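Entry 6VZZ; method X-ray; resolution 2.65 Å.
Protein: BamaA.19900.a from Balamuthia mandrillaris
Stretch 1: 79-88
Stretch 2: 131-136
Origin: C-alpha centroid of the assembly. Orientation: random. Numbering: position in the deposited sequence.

Stretch 1 (79-88) FDSVSDSIRD
Stretch 2 131-136: LPSFLF

A helix can hold a distant loop without a single hydrogen bond between them, largely by close apolar and aromatic packing. In BamaA.19900.a, residues 79-88 are helical throughout, with i to i+4 bonds such as Ser 83 N to Phe 79 O (2.7 Å). Residues 131-134 run in the same sense as the helix, and the chain then turns back through Leu 135 and Phe 136, CA of Pro 132 lying 5.9 Å from CA of Asp 80 and CA of Leu 135 6.0 Å from CA of Ser 83.

Leu 131 (phi/psi -83/144; m, t) sets CD2 3.6 Å from CD2 of Phe 79 (chi1 m, chi2 -36°). Pro 132 (-66/130, C-gamma endo) brings its CB to 3.6 Å from OG of Ser 83 (chi1 t), a small side chain that permits close approach; the same OG lies 3.4 Å from Phe 134 CB. Pro 132 O accepts a hydrogen bond from Phe 136 N at 3.0 Å, closing a turn in which Ser 133 (-54/-35) makes no contact with the helix. Phe 134 (-57/-48; chi1 t, chi2 87°) offers a ring face to Arg 87 (t, t, p), whose CB sits 3.6 Å from the Phe 134 ring centroid in a CH-pi contact; Ile 86 (m, t) CG2 meets the ring edge, 3.8 Å from CE2 of Phe 134. Leu 135 (-93/-16; m, t) places CD1 4.0 Å from Ile 86 CD1 and 4.1 Å from CG1 of Val 82 (p). Phe 136 (-131/79; chi1 m, chi2 -81°) directs its edge at the Phe 79 face, centroids 5.5 Å apart, planes at 63°.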

# COMPACT_ATOMS: atom_id res chain seq x y z
N PHE A 79 -4.93 21.74 -26.11
CA PHE A 79 -4.01 22.64 -25.41
C PHE A 79 -3.55 23.77 -26.32
O PHE A 79 -3.61 24.94 -25.94
CB PHE A 79 -2.82 21.85 -24.86
CG PHE A 79 -3.16 20.88 -23.76
CD1 PHE A 79 -4.14 21.17 -22.83
CD2 PHE A 79 -2.49 19.66 -23.67
CE1 PHE A 79 -4.46 20.27 -21.80
CE2 PHE A 79 -2.79 18.75 -22.66
CZ PHE A 79 -3.78 19.06 -21.72
N ASP A 80 -3.06 23.43 -27.52
CA ASP A 80 -2.70 24.46 -28.49
C ASP A 80 -3.82 25.47 -28.68
O ASP A 80 -3.61 26.69 -28.62
CB ASP A 80 -2.34 23.82 -29.84
CG ASP A 80 -1.03 23.04 -29.81
OD1 ASP A 80 -0.27 23.18 -28.82
OD2 ASP A 80 -0.76 22.29 -30.77
N SER A 81 -5.04 24.98 -28.89
CA SER A 81 -6.17 25.88 -29.14
C SER A 81 -6.43 26.79 -27.95
O SER A 81 -6.48 28.02 -28.10
CB SER A 81 -7.41 25.07 -29.48
OG SER A 81 -8.52 25.93 -29.62
N VAL A 82 -6.60 26.21 -26.77
CA VAL A 82 -6.94 27.04 -25.61
C VAL A 82 -5.76 27.90 -25.19
O VAL A 82 -5.96 28.97 -24.61
CB VAL A 82 -7.45 26.16 -24.46
CG1 VAL A 82 -6.30 25.48 -23.76
CG2 VAL A 82 -8.24 26.99 -23.48
N SER A 83 -4.53 27.48 -25.49
CA SER A 83 -3.37 28.32 -25.21
C SER A 83 -3.41 29.59 -26.05
O SER A 83 -3.27 30.71 -25.52
CB SER A 83 -2.08 27.54 -25.47
OG SER A 83 -0.94 28.34 -25.23
N ASP A 84 -3.61 29.45 -27.36
CA ASP A 84 -3.71 30.64 -28.21
C ASP A 84 -4.87 31.54 -27.79
O ASP A 84 -4.75 32.77 -27.87
CB ASP A 84 -3.86 30.22 -29.67
CG ASP A 84 -2.57 29.71 -30.26
OD1 ASP A 84 -1.57 29.66 -29.52
OD2 ASP A 84 -2.54 29.36 -31.45
N SER A 85 -5.97 30.96 -27.31
CA SER A 85 -7.13 31.76 -26.91
C SER A 85 -6.82 32.60 -25.67
O SER A 85 -7.14 33.79 -25.63
CB SER A 85 -8.33 30.85 -26.65
OG SER A 85 -8.94 30.45 -27.87
N ILE A 86 -6.19 31.99 -24.66
CA ILE A 86 -5.81 32.74 -23.47
C ILE A 86 -4.73 33.77 -23.80
O ILE A 86 -4.72 34.87 -23.25
CB ILE A 86 -5.36 31.77 -22.37
CG1 ILE A 86 -6.55 30.91 -21.92
CG2 ILE A 86 -4.74 32.51 -21.18
CD1 ILE A 86 -6.14 29.62 -21.25
N ARG A 87 -3.82 33.42 -24.71
CA ARG A 87 -2.79 34.37 -25.10
C ARG A 87 -3.39 35.63 -25.72
O ARG A 87 -2.94 36.74 -25.42
CB ARG A 87 -1.82 33.70 -26.08
CG ARG A 87 -0.67 34.58 -26.47
CD ARG A 87 0.36 33.81 -27.25
NE ARG A 87 -0.05 33.63 -28.64
CZ ARG A 87 0.65 32.94 -29.52
NH1 ARG A 87 1.79 32.37 -29.15
NH2 ARG A 87 0.22 32.82 -30.77
N ASP A 88 -4.42 35.47 -26.55
CA ASP A 88 -5.05 36.63 -27.17
C ASP A 88 -5.80 37.49 -26.16
O ASP A 88 -6.11 38.64 -26.48
CB ASP A 88 -6.02 36.19 -28.27
CG ASP A 88 -5.35 36.07 -29.61
OD1 ASP A 88 -4.40 36.84 -29.86
OD2 ASP A 88 -5.79 35.21 -30.41
N LEU A 131 3.76 20.37 -25.22
CA LEU A 131 2.84 21.35 -24.66
C LEU A 131 3.22 22.75 -25.11
O LEU A 131 4.41 23.07 -25.23
CB LEU A 131 2.86 21.28 -23.14
CG LEU A 131 2.46 19.92 -22.56
CD1 LEU A 131 2.68 19.90 -21.05
CD2 LEU A 131 1.02 19.62 -22.90
N PRO A 132 2.23 23.61 -25.35
CA PRO A 132 2.54 24.99 -25.76
C PRO A 132 3.22 25.77 -24.64
O PRO A 132 2.76 25.80 -23.50
CB PRO A 132 1.16 25.57 -26.11
CG PRO A 132 0.18 24.73 -25.35
CD PRO A 132 0.79 23.36 -25.21
N SER A 133 4.34 26.41 -24.99
CA SER A 133 5.12 27.19 -24.03
C SER A 133 4.29 28.24 -23.30
O SER A 133 4.56 28.52 -22.12
CB SER A 133 6.28 27.87 -24.75
OG SER A 133 7.28 26.92 -25.07
N PHE A 134 3.32 28.86 -23.97
CA PHE A 134 2.57 29.95 -23.33
C PHE A 134 1.94 29.50 -22.02
O PHE A 134 2.05 30.19 -21.00
CB PHE A 134 1.51 30.50 -24.28
CG PHE A 134 0.75 31.65 -23.71
CD1 PHE A 134 1.21 32.94 -23.83
CD2 PHE A 134 -0.43 31.44 -23.01
CE1 PHE A 134 0.52 34.00 -23.29
CE2 PHE A 134 -1.12 32.49 -22.46
CZ PHE A 134 -0.64 33.77 -22.61
N LEU A 135 1.26 28.35 -22.02
CA LEU A 135 0.62 27.89 -20.79
C LEU A 135 1.49 26.96 -19.98
O LEU A 135 1.20 26.74 -18.80
CB LEU A 135 -0.70 27.17 -21.09
CG LEU A 135 -1.88 27.97 -21.65
CD1 LEU A 135 -3.12 27.09 -21.71
CD2 LEU A 135 -2.14 29.20 -20.81
N PHE A 136 2.54 26.42 -20.58
CA PHE A 136 3.35 25.37 -19.95
C PHE A 136 4.81 25.76 -20.07
O PHE A 136 5.53 25.23 -20.92
CB PHE A 136 3.05 24.01 -20.58
CG PHE A 136 1.59 23.66 -20.55
CD1 PHE A 136 1.01 23.14 -19.40
CD2 PHE A 136 0.79 23.88 -21.66
CE1 PHE A 136 -0.35 22.83 -19.37
CE2 PHE A 136 -0.56 23.58 -21.63
CZ PHE A 136 -1.13 23.05 -20.49